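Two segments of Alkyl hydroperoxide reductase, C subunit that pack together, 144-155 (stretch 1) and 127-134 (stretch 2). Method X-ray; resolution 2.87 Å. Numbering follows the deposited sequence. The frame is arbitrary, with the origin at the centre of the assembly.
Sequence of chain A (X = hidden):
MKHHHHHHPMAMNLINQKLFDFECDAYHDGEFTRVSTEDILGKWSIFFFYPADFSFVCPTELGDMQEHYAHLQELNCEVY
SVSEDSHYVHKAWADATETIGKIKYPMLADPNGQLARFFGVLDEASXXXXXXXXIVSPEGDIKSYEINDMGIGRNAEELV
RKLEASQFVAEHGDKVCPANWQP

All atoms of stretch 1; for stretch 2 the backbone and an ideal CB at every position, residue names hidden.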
# COMPACT_ATOMS: atom_id res chain seq x y z
N SER A 144 38.78 -2.29 -9.93
CA SER A 144 39.08 -3.35 -8.98
C SER A 144 39.21 -2.76 -7.60
O SER A 144 39.59 -1.59 -7.45
CB SER A 144 40.37 -4.10 -9.35
OG SER A 144 41.51 -3.50 -8.78
N TYR A 145 38.90 -3.56 -6.59
CA TYR A 145 38.97 -3.07 -5.22
C TYR A 145 39.11 -4.17 -4.19
O TYR A 145 38.99 -5.36 -4.50
CB TYR A 145 37.76 -2.18 -4.92
CG TYR A 145 36.40 -2.83 -5.05
CD1 TYR A 145 35.77 -2.93 -6.29
CD2 TYR A 145 35.73 -3.32 -3.93
CE1 TYR A 145 34.51 -3.51 -6.40
CE2 TYR A 145 34.48 -3.90 -4.04
CZ TYR A 145 33.88 -3.98 -5.28
OH TYR A 145 32.63 -4.56 -5.38
N GLU A 146 39.39 -3.74 -2.96
CA GLU A 146 39.78 -4.62 -1.88
C GLU A 146 39.18 -4.10 -0.58
O GLU A 146 39.26 -2.90 -0.32
CB GLU A 146 41.30 -4.61 -1.80
CG GLU A 146 41.89 -5.45 -0.68
CD GLU A 146 43.37 -5.18 -0.49
OE1 GLU A 146 44.00 -4.59 -1.40
OE2 GLU A 146 43.90 -5.57 0.57
N ILE A 147 38.57 -4.98 0.21
CA ILE A 147 38.10 -4.62 1.54
C ILE A 147 38.68 -5.59 2.58
O ILE A 147 38.49 -6.80 2.48
CB ILE A 147 36.55 -4.63 1.65
CG1 ILE A 147 35.93 -3.61 0.69
CG2 ILE A 147 36.11 -4.31 3.07
CD1 ILE A 147 35.36 -4.22 -0.57
N ASN A 148 39.40 -5.04 3.55
CA ASN A 148 39.92 -5.80 4.68
C ASN A 148 39.34 -5.27 5.99
O ASN A 148 39.09 -4.07 6.11
CB ASN A 148 41.45 -5.69 4.74
CG ASN A 148 42.12 -6.13 3.46
OD1 ASN A 148 41.55 -6.86 2.65
ND2 ASN A 148 43.36 -5.69 3.27
N ASP A 149 39.13 -6.15 6.97
CA ASP A 149 38.63 -5.71 8.27
C ASP A 149 39.78 -5.06 9.05
O ASP A 149 40.94 -5.17 8.64
CB ASP A 149 37.94 -6.86 9.04
CG ASP A 149 38.69 -7.30 10.28
OD1 ASP A 149 39.78 -7.90 10.16
OD2 ASP A 149 38.15 -7.07 11.39
N MET A 150 39.46 -4.36 10.13
CA MET A 150 40.49 -3.66 10.91
C MET A 150 41.51 -4.69 11.44
O MET A 150 41.13 -5.80 11.85
CB MET A 150 39.90 -2.88 12.10
CG MET A 150 38.50 -2.30 11.95
SD MET A 150 38.28 -1.08 10.64
CE MET A 150 36.52 -0.77 10.77
N GLY A 151 42.79 -4.33 11.42
CA GLY A 151 43.85 -5.24 11.85
C GLY A 151 44.54 -6.01 10.73
O GLY A 151 45.68 -6.44 10.89
N ILE A 152 43.85 -6.19 9.60
CA ILE A 152 44.44 -6.85 8.43
C ILE A 152 45.05 -5.79 7.51
O ILE A 152 44.35 -5.17 6.71
CB ILE A 152 43.40 -7.70 7.68
CG1 ILE A 152 42.83 -8.78 8.61
CG2 ILE A 152 44.03 -8.35 6.45
CD1 ILE A 152 41.57 -9.45 8.09
N GLY A 153 46.37 -5.61 7.62
CA GLY A 153 47.09 -4.60 6.85
C GLY A 153 47.23 -4.92 5.36
O GLY A 153 47.07 -6.07 4.95
N ARG A 154 47.53 -3.89 4.57
CA ARG A 154 47.59 -4.00 3.11
C ARG A 154 49.03 -4.03 2.59
O ARG A 154 49.98 -3.80 3.34
CB ARG A 154 46.83 -2.84 2.47
CG ARG A 154 45.33 -3.08 2.35
CD ARG A 154 44.56 -1.79 2.09
NE ARG A 154 44.53 -0.94 3.28
CZ ARG A 154 43.87 0.22 3.35
NH1 ARG A 154 43.90 0.92 4.48
NH2 ARG A 154 43.19 0.69 2.31
N ASN A 155 49.16 -4.32 1.30
CA ASN A 155 50.44 -4.33 0.59
C ASN A 155 50.39 -3.37 -0.60
O ASN A 155 49.67 -3.62 -1.58
CB ASN A 155 50.77 -5.75 0.13
CG ASN A 155 52.12 -5.84 -0.57
OD1 ASN A 155 53.02 -5.04 -0.33
ND2 ASN A 155 52.26 -6.82 -1.45
N UNK A 127 31.85 3.72 13.21
CA UNK A 127 31.83 5.03 12.56
C UNK A 127 33.10 5.30 11.79
O UNK A 127 33.42 6.45 11.49
CB UNK A 127 31.61 6.14 13.60
N UNK A 128 33.83 4.24 11.44
CA UNK A 128 35.11 4.37 10.74
C UNK A 128 35.13 3.53 9.47
O UNK A 128 34.42 2.53 9.36
CB UNK A 128 36.26 3.96 11.66
N UNK A 129 35.96 3.94 8.52
CA UNK A 129 36.09 3.23 7.26
C UNK A 129 36.94 1.97 7.43
O UNK A 129 37.88 1.94 8.24
CB UNK A 129 36.70 4.14 6.20
N UNK A 130 36.60 0.94 6.67
CA UNK A 130 37.41 -0.27 6.62
C UNK A 130 38.70 0.00 5.86
O UNK A 130 38.86 1.06 5.24
CB UNK A 130 36.63 -1.42 5.97
N UNK A 131 39.63 -0.95 5.91
CA UNK A 131 40.87 -0.86 5.14
C UNK A 131 40.58 -1.26 3.70
O UNK A 131 40.88 -2.38 3.28
CB UNK A 131 41.96 -1.74 5.74
N UNK A 132 39.99 -0.33 2.96
CA UNK A 132 39.57 -0.58 1.60
C UNK A 132 40.39 0.24 0.61
O UNK A 132 40.84 1.35 0.91
CB UNK A 132 38.08 -0.27 1.44
N UNK A 133 40.57 -0.33 -0.58
CA UNK A 133 41.27 0.33 -1.67
C UNK A 133 40.46 0.16 -2.94
O UNK A 133 39.92 -0.91 -3.18
CB UNK A 133 42.68 -0.23 -1.84
N UNK A 134 40.38 1.21 -3.75
CA UNK A 134 39.63 1.19 -5.01
C UNK A 134 40.45 1.79 -6.14
O UNK A 134 40.94 2.92 -6.03
CB UNK A 134 38.31 1.95 -4.86

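Position 127 lies beyond the reach of stretch 1, so its neighbours impose nothing. Its backbone does: phi is 76°, a positive value that favours glycine, although asparagine is sometimes found there. The residue is Gly 127.

At position 128 CA-to-CB points toward stretch 1, yet the ideal CB finds only the CE of Met 150, 4.8 Å away. Contact is loose, and many side chains would suit, apolar ones especially. Met 128 fills the place, and its end leads away from stretch 1. Position 129 points sideways, with nothing of stretch 1 within 5.5 Å of its ideal CB. The contact scarcely limits the choice; the residue is Ala 129, whose O lies 3.9 Å from Met 150 SD.

Position 130 also points sideways, but it has company: its ideal CB is 4.1 Å from Ile 147 CG2 and 4.8 Å from Met 150 CE. A large apolar or aromatic side chain could cover both. Tyr 130 does so with a flat ring. Met 150 CE sits over one face, 4.0 Å from the centroid of the Tyr 130 ring, a CH-pi contact, while Tyr 130 CB packs against Ile 147 CG2 at 4.1 Å.

From 131 the chain runs antiparallel to strand 144-148. Position 131 pairs with Asn 148, and its CB lies on the same face as that side chain, 3.5 Å from Arg 154 NH1 and 4.3 Å from the O of Ile 152. A long side chain can follow the turn formed by Asp 149 to Ile 152; the nearby guanidinium would make an acidic group plausible, too. The residue is instead Arg 131. Its extended chain brings CD to 3.4 Å from Ile 152 O, and its CB lies over one face of the Arg 154 guanidinium. The like charges come close, with Arg 131 NH1 4.3 Å from Arg 154 NH1, but both of these nitrogens are hydrogen-bonded elsewhere in the structure. Asn 148 N donates to Arg 131 O at 3.1 Å; the return bond, from Arg 131 N to Asn 148 O, is weak.

Position 132 turns to the face of Ile 147, its partner in a non-hydrogen-bonded pair. The ideal CB is already 3.4 Å from Glu 146 O and 4.0 Å from Ile 147 CG1, so a small apolar residue fits comfortably. Ala 132 places its CB 4.1 Å from Ile 147 CG1.

Position 133 shares a face with Glu 146, and its ideal CB is 4.3 Å from Arg 154 NH2, a donor. A short acceptor such as serine, threonine or aspartate would suit. Ser 133 accepts a hydrogen bond from Arg 154 NH2 through OG, at 3.1 Å. Its backbone exchanges two bonds with Glu 146, N to O and O to N, each 2.9 Å.

Position 134 has its ideal CB 4.2 Å from Tyr 145 CB, an apolar setting for an aromatic or branched aliphatic residue. The ring of Phe 134 lies nearly parallel to that of Tyr 145 but slid apart, and its CD2 touches Tyr 145 CB at 3.1 Å.

Stretch 2 (127-134) GMAYRASF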
# COMPACT_ATOMS: atom_id res chain seq x y z
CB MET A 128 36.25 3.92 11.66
CG MET A 128 36.40 4.77 12.91
SD MET A 128 37.64 4.10 14.02
CE MET A 128 37.45 5.20 15.42
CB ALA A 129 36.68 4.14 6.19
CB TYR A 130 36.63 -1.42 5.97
CG TYR A 130 35.73 -2.16 6.93
CD1 TYR A 130 36.28 -3.01 7.90
CD2 TYR A 130 34.35 -2.02 6.89
CE1 TYR A 130 35.48 -3.69 8.79
CE2 TYR A 130 33.54 -2.71 7.78
CZ TYR A 130 34.11 -3.54 8.72
OH TYR A 130 33.30 -4.22 9.60
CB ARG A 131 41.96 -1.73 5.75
CG ARG A 131 42.38 -1.23 7.11
CD ARG A 131 43.62 -1.93 7.64
NE ARG A 131 43.80 -1.60 9.05
CZ ARG A 131 44.27 -0.44 9.51
NH1 ARG A 131 44.64 0.53 8.68
NH2 ARG A 131 44.37 -0.25 10.82
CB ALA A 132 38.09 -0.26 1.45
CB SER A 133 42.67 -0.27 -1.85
OG SER A 133 43.40 -0.22 -0.65
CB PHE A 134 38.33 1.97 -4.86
CG PHE A 134 37.37 1.38 -3.87
CD1 PHE A 134 37.49 1.67 -2.52
CD2 PHE A 134 36.34 0.54 -4.29
CE1 PHE A 134 36.60 1.13 -1.60
CE2 PHE A 134 35.46 -0.00 -3.37
CZ PHE A 134 35.59 0.29 -2.03
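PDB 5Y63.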